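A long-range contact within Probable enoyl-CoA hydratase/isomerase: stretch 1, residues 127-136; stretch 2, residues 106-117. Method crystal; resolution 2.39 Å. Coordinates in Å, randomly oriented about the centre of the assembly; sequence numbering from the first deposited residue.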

# COMPACT_ATOMS: atom_id res chain seq x y z
N ALA A 127 -14.21 -0.78 15.55
CA ALA A 127 -15.50 -0.19 15.23
C ALA A 127 -16.64 -1.08 15.69
O ALA A 127 -16.53 -2.31 15.65
CB ALA A 127 -15.63 0.08 13.73
N ALA A 128 -17.72 -0.45 16.14
CA ALA A 128 -18.95 -1.18 16.39
C ALA A 128 -19.65 -1.50 15.07
O ALA A 128 -19.42 -0.86 14.04
CB ALA A 128 -19.88 -0.35 17.28
N ALA A 129 -20.50 -2.53 15.11
CA ALA A 129 -21.19 -2.95 13.89
C ALA A 129 -22.10 -1.86 13.35
O ALA A 129 -22.30 -1.76 12.13
CB ALA A 129 -21.99 -4.23 14.16
N SER A 130 -22.64 -1.01 14.23
CA SER A 130 -23.51 0.08 13.79
C SER A 130 -22.74 1.20 13.11
O SER A 130 -23.36 2.05 12.45
CB SER A 130 -24.29 0.64 14.97
OG SER A 130 -23.41 1.09 15.99
N ALA A 131 -21.42 1.24 13.25
CA ALA A 131 -20.64 2.36 12.74
C ALA A 131 -20.77 2.47 11.23
O ALA A 131 -20.78 1.47 10.51
CB ALA A 131 -19.17 2.22 13.14
N ARG A 132 -20.86 3.71 10.74
CA ARG A 132 -20.96 4.01 9.32
C ARG A 132 -19.93 5.09 8.99
O ARG A 132 -19.61 5.93 9.82
CB ARG A 132 -22.37 4.47 8.94
CG ARG A 132 -23.47 3.53 9.40
CD ARG A 132 -24.08 2.79 8.23
NE ARG A 132 -24.81 3.70 7.36
CZ ARG A 132 -25.27 3.38 6.15
NH1 ARG A 132 -25.92 4.28 5.43
NH2 ARG A 132 -25.07 2.16 5.67
N PHE A 133 -19.43 5.06 7.75
CA PHE A 133 -18.32 5.93 7.37
C PHE A 133 -18.66 6.70 6.11
O PHE A 133 -19.10 6.11 5.11
CB PHE A 133 -17.04 5.11 7.17
CG PHE A 133 -16.56 4.44 8.42
CD1 PHE A 133 -17.04 3.19 8.79
CD2 PHE A 133 -15.63 5.06 9.24
CE1 PHE A 133 -16.59 2.57 9.95
CE2 PHE A 133 -15.18 4.45 10.40
CZ PHE A 133 -15.66 3.20 10.75
N LYS A 134 -18.44 8.01 6.15
CA LYS A 134 -18.71 8.91 5.03
C LYS A 134 -17.51 9.81 4.80
O LYS A 134 -16.86 10.25 5.76
CB LYS A 134 -19.96 9.76 5.28
CG LYS A 134 -21.27 9.13 4.85
CD LYS A 134 -22.44 10.04 5.19
CE LYS A 134 -23.65 9.78 4.30
NZ LYS A 134 -24.76 10.73 4.63
N ALA A 135 -17.21 10.10 3.54
CA ALA A 135 -16.08 10.94 3.19
C ALA A 135 -16.33 11.61 1.85
O ALA A 135 -16.99 11.04 0.97
CB ALA A 135 -14.77 10.15 3.13
N GLY A 136 -15.80 12.81 1.70
CA GLY A 136 -15.87 13.48 0.41
C GLY A 136 -17.29 13.86 0.08
O GLY A 136 -17.96 14.58 0.82
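Stretch 2 106-117: AVNGSAVGAGMD

Stretch 2 runs alongside stretch 1 in the same direction, and the two pair as parallel β-strands in two short ladders. In the first, A127 is bridged to V107, with their CA atoms 4.4 Å apart. In the second, F133 pairs with A111 and K134 with V112, at CA–CA distances of 5.2 and 4.7 Å. The register shifts by two residues between the ladders: six residue steps separate A127 from F133, but only four separate V107 from A111. Stretch 1 makes a type I β-turn from A128 to A131, closed by a hydrogen bond from A131 N to A128 O (3.0 Å), whereas stretch 2 passes through N108 and G109 in a shorter connection. Beyond V112, stretch 2 turns at G113, whose positive phi favours glycine and which occupies the N-cap position of the helix that begins at A114.

Four backbone hydrogen bonds join the stretches. The first ladder contributes A128 N to V107 O (3.0 Å), which is nearly linear. In the second, the donors alternate between the chains, as expected for parallel strands: A111 N donates to R132 O (2.8 Å), K134 N to A111 O (3.2 Å) and G113 N to K134 O (3.0 Å). A111 thus uses both its amide and its carbonyl, reaching the residues on either side of F133 in sequence. The last bond carries the pairing right up to the helix N-cap.

CA–H···O contacts reinforce this pattern. The carbonyls that accept amide protons also receive CA groups: S110 CA lies 3.0 Å from R132 O, F133 CA 3.4 Å from A111 O, V112 CA 3.5 Å from K134 O, and A127 CA 3.5 Å from V107 O.

Apolar packing is concentrated on the sheet face that carries A127, F133, V107 and A111. V107 CB approaches A127 CB at 3.9 Å, while V107 CG1 lies 3.8 Å from A131 CB and 3.6 Å from F133 CZ, so one valine bridges the interval between the ladders. The F133 ring, with chi1 in the m rotamer, also places CD2 4.2 Å from A111 CB. From the helix, the CA-to-CB bond of M116 points toward stretch 1; its CG sits at the edge of the F133 ring, 4.0 Å from F133 CD2, and its CE lies 3.6 Å from A135 CB.

On the face that carries K134 and V112, K134 CB lies 3.8 Å from V112 CG1, while the end of the lysine leads away. Together the two stretches bury 598 Å², summed over both sides.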

# COMPACT_ATOMS: atom_id res chain seq x y z
N ALA A 106 -11.97 4.26 19.08
CA ALA A 106 -13.15 3.43 19.33
C ALA A 106 -14.32 4.04 18.56
O ALA A 106 -15.01 4.93 19.04
CB ALA A 106 -13.45 3.34 20.82
N VAL A 107 -14.53 3.54 17.34
CA VAL A 107 -15.59 4.06 16.48
C VAL A 107 -16.93 3.50 16.94
O VAL A 107 -17.41 2.49 16.41
CB VAL A 107 -15.30 3.72 15.00
CG1 VAL A 107 -16.28 4.43 14.10
CG2 VAL A 107 -13.88 4.11 14.64
N ASN A 108 -17.53 4.15 17.93
CA ASN A 108 -18.78 3.67 18.50
C ASN A 108 -19.97 3.87 17.57
O ASN A 108 -20.97 3.17 17.70
CB ASN A 108 -19.04 4.37 19.84
CG ASN A 108 -18.87 5.88 19.74
OD1 ASN A 108 -17.76 6.38 19.66
ND2 ASN A 108 -19.99 6.60 19.74
N GLY A 109 -19.87 4.81 16.64
CA GLY A 109 -20.95 5.11 15.72
C GLY A 109 -20.41 5.67 14.42
O GLY A 109 -19.26 5.41 14.06
N SER A 110 -21.23 6.44 13.72
CA SER A 110 -20.83 6.95 12.42
C SER A 110 -19.73 8.00 12.55
O SER A 110 -19.74 8.84 13.45
CB SER A 110 -22.03 7.54 11.68
OG SER A 110 -22.42 8.78 12.24
N ALA A 111 -18.76 7.94 11.63
CA ALA A 111 -17.70 8.93 11.52
C ALA A 111 -17.75 9.54 10.13
O ALA A 111 -17.72 8.82 9.13
CB ALA A 111 -16.32 8.31 11.78
N VAL A 112 -17.84 10.87 10.06
CA VAL A 112 -18.07 11.58 8.81
C VAL A 112 -17.02 12.67 8.65
O VAL A 112 -16.79 13.46 9.58
CB VAL A 112 -19.48 12.19 8.75
CG1 VAL A 112 -19.70 12.89 7.42
CG2 VAL A 112 -20.54 11.11 8.97
N GLY A 113 -16.39 12.71 7.48
CA GLY A 113 -15.51 13.82 7.13
C GLY A 113 -14.35 13.96 8.09
O GLY A 113 -13.54 13.03 8.26
N ALA A 114 -14.25 15.13 8.73
CA ALA A 114 -13.20 15.35 9.72
C ALA A 114 -13.32 14.39 10.89
O ALA A 114 -12.32 14.10 11.56
CB ALA A 114 -13.24 16.80 10.21
N GLY A 115 -14.53 13.90 11.17
CA GLY A 115 -14.69 12.91 12.21
C GLY A 115 -14.02 11.60 11.87
O GLY A 115 -13.41 10.96 12.73
N MET A 116 -14.12 11.18 10.61
CA MET A 116 -13.39 10.00 10.16
C MET A 116 -11.89 10.26 10.14
O MET A 116 -11.10 9.39 10.53
CB MET A 116 -13.87 9.56 8.78
CG MET A 116 -13.30 8.23 8.34
SD MET A 116 -13.70 7.85 6.63
CE MET A 116 -12.63 8.99 5.78
N ASP A 117 -11.48 11.45 9.69
CA ASP A 117 -10.06 11.79 9.68
C ASP A 117 -9.46 11.71 11.08
O ASP A 117 -8.28 11.36 11.24
CB ASP A 117 -9.86 13.19 9.09
CG ASP A 117 -10.28 13.28 7.64
OD1 ASP A 117 -10.45 12.22 7.00
OD2 ASP A 117 -10.43 14.41 7.13